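Local atomic coordinates of glutathione transferase o1 (Bombyx mori, PDB entry 3RBT), a protein that belongs to the omega class of glutathione transferases, probably conjugates or transfers glutathione, and may also use it to reduce dehydroascorbate. Residues Ile18-Leu23 against Pro63-Ala68; Glu135-Asn140 against Tyr187-Val192; Leu175-Trp180 against Asp218-His223. One frame throughout, in Å; residues are numbered along the deposited sequence.

Contact 1 (Ile18-Leu23 against Pro63-Ala68)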
# COMPACT_ATOMS: atom_id res chain seq x y z
N ILE A 18 -13.45 -12.76 -27.90
CA ILE A 18 -14.22 -11.54 -28.12
C ILE A 18 -14.46 -10.88 -26.76
O ILE A 18 -14.97 -11.52 -25.84
CB ILE A 18 -15.59 -11.85 -28.77
CG1 ILE A 18 -15.42 -12.70 -30.04
CG2 ILE A 18 -16.36 -10.56 -29.08
CD1 ILE A 18 -16.63 -13.58 -30.38
N PRO A 19 -14.07 -9.60 -26.62
CA PRO A 19 -14.28 -8.89 -25.36
C PRO A 19 -15.76 -8.61 -25.08
O PRO A 19 -16.56 -8.57 -26.02
CB PRO A 19 -13.52 -7.58 -25.55
CG PRO A 19 -13.50 -7.38 -27.02
CD PRO A 19 -13.38 -8.75 -27.61
N PRO A 20 -16.12 -8.43 -23.80
CA PRO A 20 -17.48 -8.07 -23.41
C PRO A 20 -17.83 -6.68 -23.91
O PRO A 20 -16.92 -5.93 -24.30
CB PRO A 20 -17.42 -8.08 -21.88
CG PRO A 20 -16.00 -7.86 -21.55
CD PRO A 20 -15.24 -8.57 -22.62
N PRO A 21 -19.13 -6.31 -23.91
CA PRO A 21 -19.53 -4.99 -24.39
C PRO A 21 -19.15 -3.89 -23.41
O PRO A 21 -18.67 -4.17 -22.30
CB PRO A 21 -21.05 -5.11 -24.48
CG PRO A 21 -21.41 -6.10 -23.44
CD PRO A 21 -20.29 -7.10 -23.45
N ALA A 22 -19.35 -2.64 -23.82
CA ALA A 22 -19.18 -1.48 -22.94
C ALA A 22 -20.07 -1.60 -21.71
O ALA A 22 -21.18 -2.14 -21.79
CB ALA A 22 -19.48 -0.20 -23.71
N LEU A 23 -19.60 -1.09 -20.58
CA LEU A 23 -20.38 -1.13 -19.34
C LEU A 23 -21.63 -0.27 -19.43
O LEU A 23 -21.64 0.76 -20.11
CB LEU A 23 -19.54 -0.67 -18.15
CG LEU A 23 -18.33 -1.53 -17.77
CD1 LEU A 23 -17.47 -0.73 -16.82
CD2 LEU A 23 -18.75 -2.87 -17.17
N PRO A 63 -7.24 -14.12 -22.81
CA PRO A 63 -7.51 -13.37 -24.04
C PRO A 63 -6.46 -12.29 -24.29
O PRO A 63 -6.01 -11.64 -23.35
CB PRO A 63 -8.88 -12.73 -23.78
CG PRO A 63 -9.41 -13.40 -22.52
CD PRO A 63 -8.21 -13.80 -21.75
N GLU A 64 -6.10 -12.13 -25.56
CA GLU A 64 -5.07 -11.18 -25.99
C GLU A 64 -5.39 -9.74 -25.63
O GLU A 64 -4.50 -8.98 -25.23
CB GLU A 64 -4.81 -11.30 -27.50
CG GLU A 64 -3.78 -12.36 -27.85
CD GLU A 64 -3.44 -12.43 -29.33
OE1 GLU A 64 -4.03 -11.67 -30.14
OE2 GLU A 64 -2.57 -13.25 -29.69
N TRP A 65 -6.66 -9.36 -25.77
CA TRP A 65 -7.12 -8.01 -25.43
C TRP A 65 -7.00 -7.73 -23.93
O TRP A 65 -6.85 -6.58 -23.52
CB TRP A 65 -8.55 -7.77 -25.91
CG TRP A 65 -9.56 -8.72 -25.34
CD1 TRP A 65 -10.06 -9.84 -25.93
CD2 TRP A 65 -10.19 -8.64 -24.05
NE1 TRP A 65 -10.96 -10.46 -25.10
CE2 TRP A 65 -11.06 -9.75 -23.94
CE3 TRP A 65 -10.10 -7.73 -22.98
CZ2 TRP A 65 -11.84 -9.98 -22.80
CZ3 TRP A 65 -10.88 -7.97 -21.84
CH2 TRP A 65 -11.73 -9.08 -21.77
N PHE A 66 -7.07 -8.79 -23.12
CA PHE A 66 -6.89 -8.65 -21.68
C PHE A 66 -5.42 -8.38 -21.35
O PHE A 66 -5.13 -7.41 -20.65
CB PHE A 66 -7.44 -9.86 -20.91
CG PHE A 66 -7.41 -9.69 -19.41
CD1 PHE A 66 -8.39 -8.96 -18.76
CD2 PHE A 66 -6.41 -10.28 -18.65
CE1 PHE A 66 -8.37 -8.80 -17.37
CE2 PHE A 66 -6.38 -10.14 -17.27
CZ PHE A 66 -7.36 -9.39 -16.62
N ARG A 67 -4.52 -9.21 -21.87
CA ARG A 67 -3.08 -8.98 -21.71
C ARG A 67 -2.69 -7.57 -22.14
O ARG A 67 -1.94 -6.89 -21.45
CB ARG A 67 -2.24 -10.02 -22.47
CG ARG A 67 -2.40 -11.44 -21.95
CD ARG A 67 -1.55 -12.44 -22.72
NE ARG A 67 -2.35 -13.59 -23.15
CZ ARG A 67 -1.85 -14.70 -23.70
NH1 ARG A 67 -0.54 -14.83 -23.89
NH2 ARG A 67 -2.67 -15.69 -24.05
N ALA A 68 -3.23 -7.13 -23.28
CA ALA A 68 -2.93 -5.80 -23.80
C ALA A 68 -3.29 -4.67 -22.83
O ALA A 68 -2.55 -3.69 -22.72
CB ALA A 68 -3.60 -5.59 -25.15
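Pro-19 and Trp-65 meet as a saturated ring over an aromatic one, with Pro-20 joining at the far end of the indole. The main interaction is a CH-pi contact: Pro-19 CB stands 3.8 Å from the centroid of the five-membered ring of Trp-65, only 14° off the ring normal. Around that point the backbone of Pro-19 also lies close, its N 3.6 Å from Trp-65 NE1. The amide lone pair of Pro-19 N is delocalised, making it a poor acceptor for the indole N-H, and the approach counts as van der Waals packing. Pro-20 then meets the six-membered ring at an oblique slant, its CD 3.6 Å from Trp-65 CH2.

Trp-65 sits in the first turn of the helix that follows the N-cap residue Pro-63. Its CG falls between the backbone N and the carbonyl carbon (chi1 59°), which turns the indole toward the proline-rich chain. On the face opposite Pro-19, Pro-63 CB lies 3.3 Å above the ring plane and Phe-66 CB also approaches, both near the rim, so prolines touch both faces but only Pro-19 is centred.

The successive prolines hold the chain extended with polyproline-like backbone angles, consistent with the proline-rich N-terminal extension known in omega-class transferases. Beyond the tryptophan this chain follows the thioredoxin-like domain: Pro-20 touches Arg-28 and Tyr-30 of strand 27-31, and Leu-23 N bonds to Asp-86 OD2. With neither charge nor hydrogen bond between the two segments, their attachment at the surface rests on dispersion and on the CH-pi contact of Pro-19, probably helped by the electron-rich indole face.

Contact 2 (Glu135-Asn140 against Tyr187-Val192); sequences ECFDTN and YLLRCV
Leu-188 lays its CD2 methyl over one face of the Phe-137 ring, a CH-pi contact of 3.9 Å from CD2 to the ring centroid, 22° off the normal. The methyl is displaced toward the rim, and its nearest ring atom is Phe-137 CZ at 3.7 Å. Leu-188 CG is wedged between its own backbone N and carbonyl carbon (chi1 73°), a torsion that carries the branch to the ring.

The other apolar contacts belong to Leu-189. Its CD1 lies at the edge of the same ring, near the ring plane, and rests 3.9 Å from Cys-136 SG, a thiol used here as an apolar surface.

The side-chain hydrogen bond is local to the first segment: Thr-139 OG1 donates to Glu-135 O over 2.8 Å, tilted 30° from the carbonyl plane, tying its side chain to the preceding turn.

Tyr-234 of helix 227-237 meets both Phe-137 and Leu-188, so the contact joins three parts of the all-helical GST domain. An alanine in place of Phe-137 is likely to leave the Leu-188 CD2 methyl without its aromatic partner and open a gap beside Tyr-234. Only methyl, thiol and ring surfaces meet here, held by dispersion and the CH-pi contact.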
# COMPACT_ATOMS: atom_id res chain seq x y z
N GLU A 135 2.58 -20.29 0.42
CA GLU A 135 3.57 -21.36 0.44
C GLU A 135 2.95 -22.68 0.92
O GLU A 135 3.28 -23.75 0.40
CB GLU A 135 4.73 -20.96 1.36
CG GLU A 135 5.83 -22.01 1.51
CD GLU A 135 6.95 -21.55 2.44
OE1 GLU A 135 7.72 -22.41 2.91
OE2 GLU A 135 7.05 -20.34 2.71
N CYS A 136 2.07 -22.58 1.91
CA CYS A 136 1.39 -23.73 2.48
C CYS A 136 0.59 -24.49 1.43
O CYS A 136 0.76 -25.70 1.28
CB CYS A 136 0.47 -23.28 3.63
SG CYS A 136 -0.30 -24.62 4.56
N PHE A 137 -0.27 -23.77 0.70
CA PHE A 137 -1.18 -24.41 -0.25
C PHE A 137 -0.45 -24.87 -1.51
O PHE A 137 -0.99 -25.64 -2.31
CB PHE A 137 -2.34 -23.47 -0.61
CG PHE A 137 -3.14 -22.98 0.57
CD1 PHE A 137 -3.06 -23.61 1.82
CD2 PHE A 137 -3.98 -21.89 0.44
CE1 PHE A 137 -3.80 -23.16 2.90
CE2 PHE A 137 -4.72 -21.42 1.51
CZ PHE A 137 -4.63 -22.06 2.75
N ASP A 138 0.78 -24.40 -1.66
CA ASP A 138 1.62 -24.72 -2.80
C ASP A 138 2.40 -26.02 -2.57
O ASP A 138 2.82 -26.67 -3.53
CB ASP A 138 2.59 -23.56 -3.06
CG ASP A 138 2.79 -23.27 -4.54
OD1 ASP A 138 1.88 -23.53 -5.36
OD2 ASP A 138 3.87 -22.74 -4.89
N THR A 139 2.57 -26.40 -1.30
CA THR A 139 3.49 -27.49 -0.93
C THR A 139 2.83 -28.63 -0.14
O THR A 139 3.42 -29.17 0.80
CB THR A 139 4.69 -26.94 -0.12
OG1 THR A 139 4.22 -26.31 1.08
CG2 THR A 139 5.50 -25.93 -0.94
N ASN A 140 1.62 -29.03 -0.54
CA ASN A 140 0.78 -29.95 0.24
C ASN A 140 0.74 -29.64 1.75
O ASN A 140 0.99 -30.51 2.59
CB ASN A 140 1.12 -31.44 -0.03
CG ASN A 140 -0.01 -32.38 0.40
OD1 ASN A 140 -1.07 -32.43 -0.24
ND2 ASN A 140 0.21 -33.13 1.47
N TYR A 187 -9.43 -22.71 7.27
CA TYR A 187 -10.26 -23.82 7.76
C TYR A 187 -10.02 -25.14 7.00
O TYR A 187 -10.28 -26.21 7.53
CB TYR A 187 -11.76 -23.46 7.73
CG TYR A 187 -12.18 -22.35 8.68
CD1 TYR A 187 -12.32 -22.58 10.05
CD2 TYR A 187 -12.46 -21.07 8.20
CE1 TYR A 187 -12.72 -21.55 10.92
CE2 TYR A 187 -12.86 -20.05 9.06
CZ TYR A 187 -12.98 -20.29 10.41
OH TYR A 187 -13.38 -19.27 11.24
N LEU A 188 -9.51 -25.06 5.77
CA LEU A 188 -9.18 -26.27 5.01
C LEU A 188 -8.17 -27.14 5.77
O LEU A 188 -8.14 -28.36 5.60
CB LEU A 188 -8.66 -25.94 3.59
CG LEU A 188 -7.26 -25.34 3.36
CD1 LEU A 188 -6.17 -26.39 3.39
CD2 LEU A 188 -7.20 -24.58 2.04
N LEU A 189 -7.36 -26.50 6.61
CA LEU A 189 -6.29 -27.17 7.35
C LEU A 189 -6.84 -28.19 8.34
O LEU A 189 -6.11 -29.07 8.79
CB LEU A 189 -5.41 -26.15 8.07
CG LEU A 189 -3.91 -26.28 7.80
CD1 LEU A 189 -3.50 -25.33 6.69
CD2 LEU A 189 -3.08 -26.04 9.06
N ARG A 190 -8.13 -28.07 8.67
CA ARG A 190 -8.79 -29.02 9.55
C ARG A 190 -9.01 -30.35 8.82
O ARG A 190 -9.12 -31.39 9.46
CB ARG A 190 -10.11 -28.46 10.08
CG ARG A 190 -10.49 -29.03 11.45
CD ARG A 190 -11.91 -28.66 11.89
NE ARG A 190 -12.16 -27.22 11.85
CZ ARG A 190 -12.88 -26.56 12.76
NH1 ARG A 190 -13.39 -27.20 13.80
NH2 ARG A 190 -13.07 -25.24 12.63
N CYS A 191 -9.07 -30.29 7.49
CA CYS A 191 -9.12 -31.49 6.66
C CYS A 191 -7.75 -32.18 6.60
O CYS A 191 -7.67 -33.41 6.48
CB CYS A 191 -9.61 -31.17 5.24
SG CYS A 191 -11.19 -30.27 5.17
N VAL A 192 -6.67 -31.39 6.68
CA VAL A 192 -5.30 -31.91 6.65
C VAL A 192 -4.93 -32.55 7.98
O VAL A 192 -4.58 -33.73 8.03
CB VAL A 192 -4.25 -30.83 6.30
CG1 VAL A 192 -2.86 -31.47 6.15
CG2 VAL A 192 -4.64 -30.08 5.03

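Contact 3 (Leu175-Trp180 against Asp218-His223)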
# COMPACT_ATOMS: atom_id res chain seq x y z
N LEU A 175 -11.57 -3.65 7.40
CA LEU A 175 -10.54 -4.60 7.83
C LEU A 175 -11.06 -6.05 7.88
O LEU A 175 -10.43 -6.97 7.34
CB LEU A 175 -9.92 -4.18 9.17
CG LEU A 175 -8.78 -5.04 9.73
CD1 LEU A 175 -7.57 -5.12 8.75
CD2 LEU A 175 -8.33 -4.54 11.10
N ASP A 176 -12.23 -6.26 8.49
CA ASP A 176 -12.87 -7.58 8.51
C ASP A 176 -12.94 -8.25 7.13
O ASP A 176 -12.52 -9.40 6.99
CB ASP A 176 -14.26 -7.48 9.12
CG ASP A 176 -14.22 -6.95 10.53
OD1 ASP A 176 -13.93 -7.74 11.47
OD2 ASP A 176 -14.46 -5.74 10.70
N TYR A 177 -13.46 -7.55 6.13
CA TYR A 177 -13.61 -8.13 4.80
C TYR A 177 -12.28 -8.27 4.04
O TYR A 177 -12.11 -9.21 3.27
CB TYR A 177 -14.62 -7.35 3.96
CG TYR A 177 -16.06 -7.44 4.45
CD1 TYR A 177 -16.78 -6.30 4.80
CD2 TYR A 177 -16.71 -8.67 4.55
CE1 TYR A 177 -18.09 -6.38 5.24
CE2 TYR A 177 -18.02 -8.76 4.98
CZ TYR A 177 -18.71 -7.62 5.33
OH TYR A 177 -20.01 -7.71 5.77
N MET A 178 -11.35 -7.33 4.26
CA MET A 178 -10.03 -7.39 3.63
C MET A 178 -9.26 -8.65 4.03
O MET A 178 -8.54 -9.24 3.24
CB MET A 178 -9.18 -6.16 3.98
CG MET A 178 -9.61 -4.84 3.30
SD MET A 178 -9.91 -4.96 1.52
CE MET A 178 -8.28 -4.73 0.86
N VAL A 179 -9.46 -9.06 5.28
CA VAL A 179 -8.72 -10.13 5.91
C VAL A 179 -9.40 -11.50 5.71
O VAL A 179 -8.73 -12.55 5.66
CB VAL A 179 -8.57 -9.77 7.42
CG1 VAL A 179 -8.77 -10.91 8.33
CG2 VAL A 179 -7.24 -9.03 7.67
N TRP A 180 -10.72 -11.48 5.56
CA TRP A 180 -11.52 -12.71 5.55
C TRP A 180 -11.12 -13.79 4.53
O TRP A 180 -11.05 -14.96 4.90
CB TRP A 180 -13.03 -12.42 5.45
CG TRP A 180 -13.82 -13.69 5.61
CD1 TRP A 180 -14.55 -14.32 4.66
CD2 TRP A 180 -13.89 -14.50 6.79
NE1 TRP A 180 -15.10 -15.48 5.18
CE2 TRP A 180 -14.70 -15.61 6.49
CE3 TRP A 180 -13.34 -14.39 8.08
CZ2 TRP A 180 -15.00 -16.60 7.44
CZ3 TRP A 180 -13.62 -15.38 9.01
CH2 TRP A 180 -14.44 -16.47 8.69
N ASP A 218 -24.19 -12.51 6.01
CA ASP A 218 -24.86 -12.73 4.72
C ASP A 218 -23.98 -12.49 3.50
O ASP A 218 -24.07 -13.20 2.50
CB ASP A 218 -26.12 -11.86 4.62
CG ASP A 218 -27.14 -12.22 5.67
OD1 ASP A 218 -28.06 -13.02 5.37
OD2 ASP A 218 -27.01 -11.72 6.81
N ILE A 219 -23.12 -11.48 3.60
CA ILE A 219 -22.16 -11.14 2.57
C ILE A 219 -21.08 -12.24 2.45
O ILE A 219 -20.77 -12.68 1.34
CB ILE A 219 -21.54 -9.75 2.84
CG1 ILE A 219 -22.64 -8.67 2.74
CG2 ILE A 219 -20.40 -9.43 1.87
CD1 ILE A 219 -22.45 -7.52 3.71
N VAL A 220 -20.53 -12.67 3.58
CA VAL A 220 -19.56 -13.77 3.61
C VAL A 220 -20.14 -15.03 2.95
O VAL A 220 -19.52 -15.63 2.06
CB VAL A 220 -19.12 -14.08 5.06
CG1 VAL A 220 -18.49 -15.48 5.16
CG2 VAL A 220 -18.17 -13.01 5.57
N LYS A 221 -21.35 -15.39 3.38
CA LYS A 221 -22.05 -16.58 2.92
C LYS A 221 -22.27 -16.60 1.40
O LYS A 221 -22.20 -17.65 0.78
CB LYS A 221 -23.40 -16.67 3.64
CG LYS A 221 -23.72 -18.04 4.18
CD LYS A 221 -24.97 -18.01 5.08
CE LYS A 221 -25.29 -19.39 5.64
NZ LYS A 221 -24.06 -20.08 6.15
N LYS A 222 -22.49 -15.42 0.81
CA LYS A 222 -22.67 -15.29 -0.64
C LYS A 222 -21.46 -15.82 -1.45
O LYS A 222 -21.65 -16.41 -2.52
CB LYS A 222 -22.97 -13.83 -1.01
CG LYS A 222 -23.70 -13.65 -2.35
CD LYS A 222 -25.19 -13.89 -2.21
CE LYS A 222 -25.81 -14.43 -3.49
NZ LYS A 222 -27.21 -14.89 -3.26
N HIS A 223 -20.24 -15.63 -0.94
CA HIS A 223 -19.03 -15.98 -1.71
C HIS A 223 -18.12 -17.02 -1.05
O HIS A 223 -16.92 -17.13 -1.39
CB HIS A 223 -18.23 -14.71 -2.02
CG HIS A 223 -18.98 -13.75 -2.88
ND1 HIS A 223 -19.56 -12.60 -2.38
CD2 HIS A 223 -19.30 -13.79 -4.19
CE1 HIS A 223 -20.18 -11.96 -3.36
NE2 HIS A 223 -20.03 -12.66 -4.47
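Tyr-177 and Trp-180, one helical turn apart, receive Ile-219 and Val-220 in a near-parallel helix pair of the GST fold. The short axes of 175-180 and 218-222 run at 20° to each other and are 12.0 Å apart at closest approach, a wide spacing bridged by the two large aromatic side chains.

The CH-pi interaction belongs to Val-220. Its CG2 lies over one face of the Trp-180 indole, 4.1 Å from the centroid of the five-membered ring, while CG1 packs close to NE1. Trp-180 CG is anti to the backbone N (chi1 -173°), directing the indole toward the second helix.

Further apolar contacts fall on Tyr-177. Val-220 CG2 lies at the ring edge, near its plane, and Ile-219 CG2 approaches Tyr-177 CE2 obliquely at 4.0 Å. Ile-219 and Tyr-177 also touch Ala-47 of helix 36-47, so this cluster joins the helical domain to the thioredoxin-like one.

The polar ends of both aromatics find partners beyond the two segments. Tyr-177 OH bonds to Asp-217 OD2, directly before the second helix, and Trp-180 NE1 bonds to Glu-184 OE2, one turn further along its own helix. Each polar atom is thus satisfied yet flanked by aliphatic carbon: Trp-180 NE1 has Val-220 CG1 at 3.4 Å, and there is a tight approach of Ile-219 CD1 to Tyr-177 OH, 3.2 Å.

The three contacts trace the two-domain plan of a GST subunit. Contact 1 closes first along the chain, at the surface of the thioredoxin-like domain, where it fastens the N-terminal loop to helix 64-69. Contacts 2 and 3 follow in the helical domain with their segments alternating: 135-140, 175-180, 187-192, 218-223. Their centres are 20 Å apart, and contact 1 lies 34 Å from contact 2 and 29 Å from contact 3, centre to centre. Helix 174-186 leads directly into 187-192, and Tyr-187 CE2 packs 3.9 Å from Trp-180 CH2, which brings contacts 2 and 3 into touch. Contact 3 also touches helix 36-47 and so lies at the junction of the two domains.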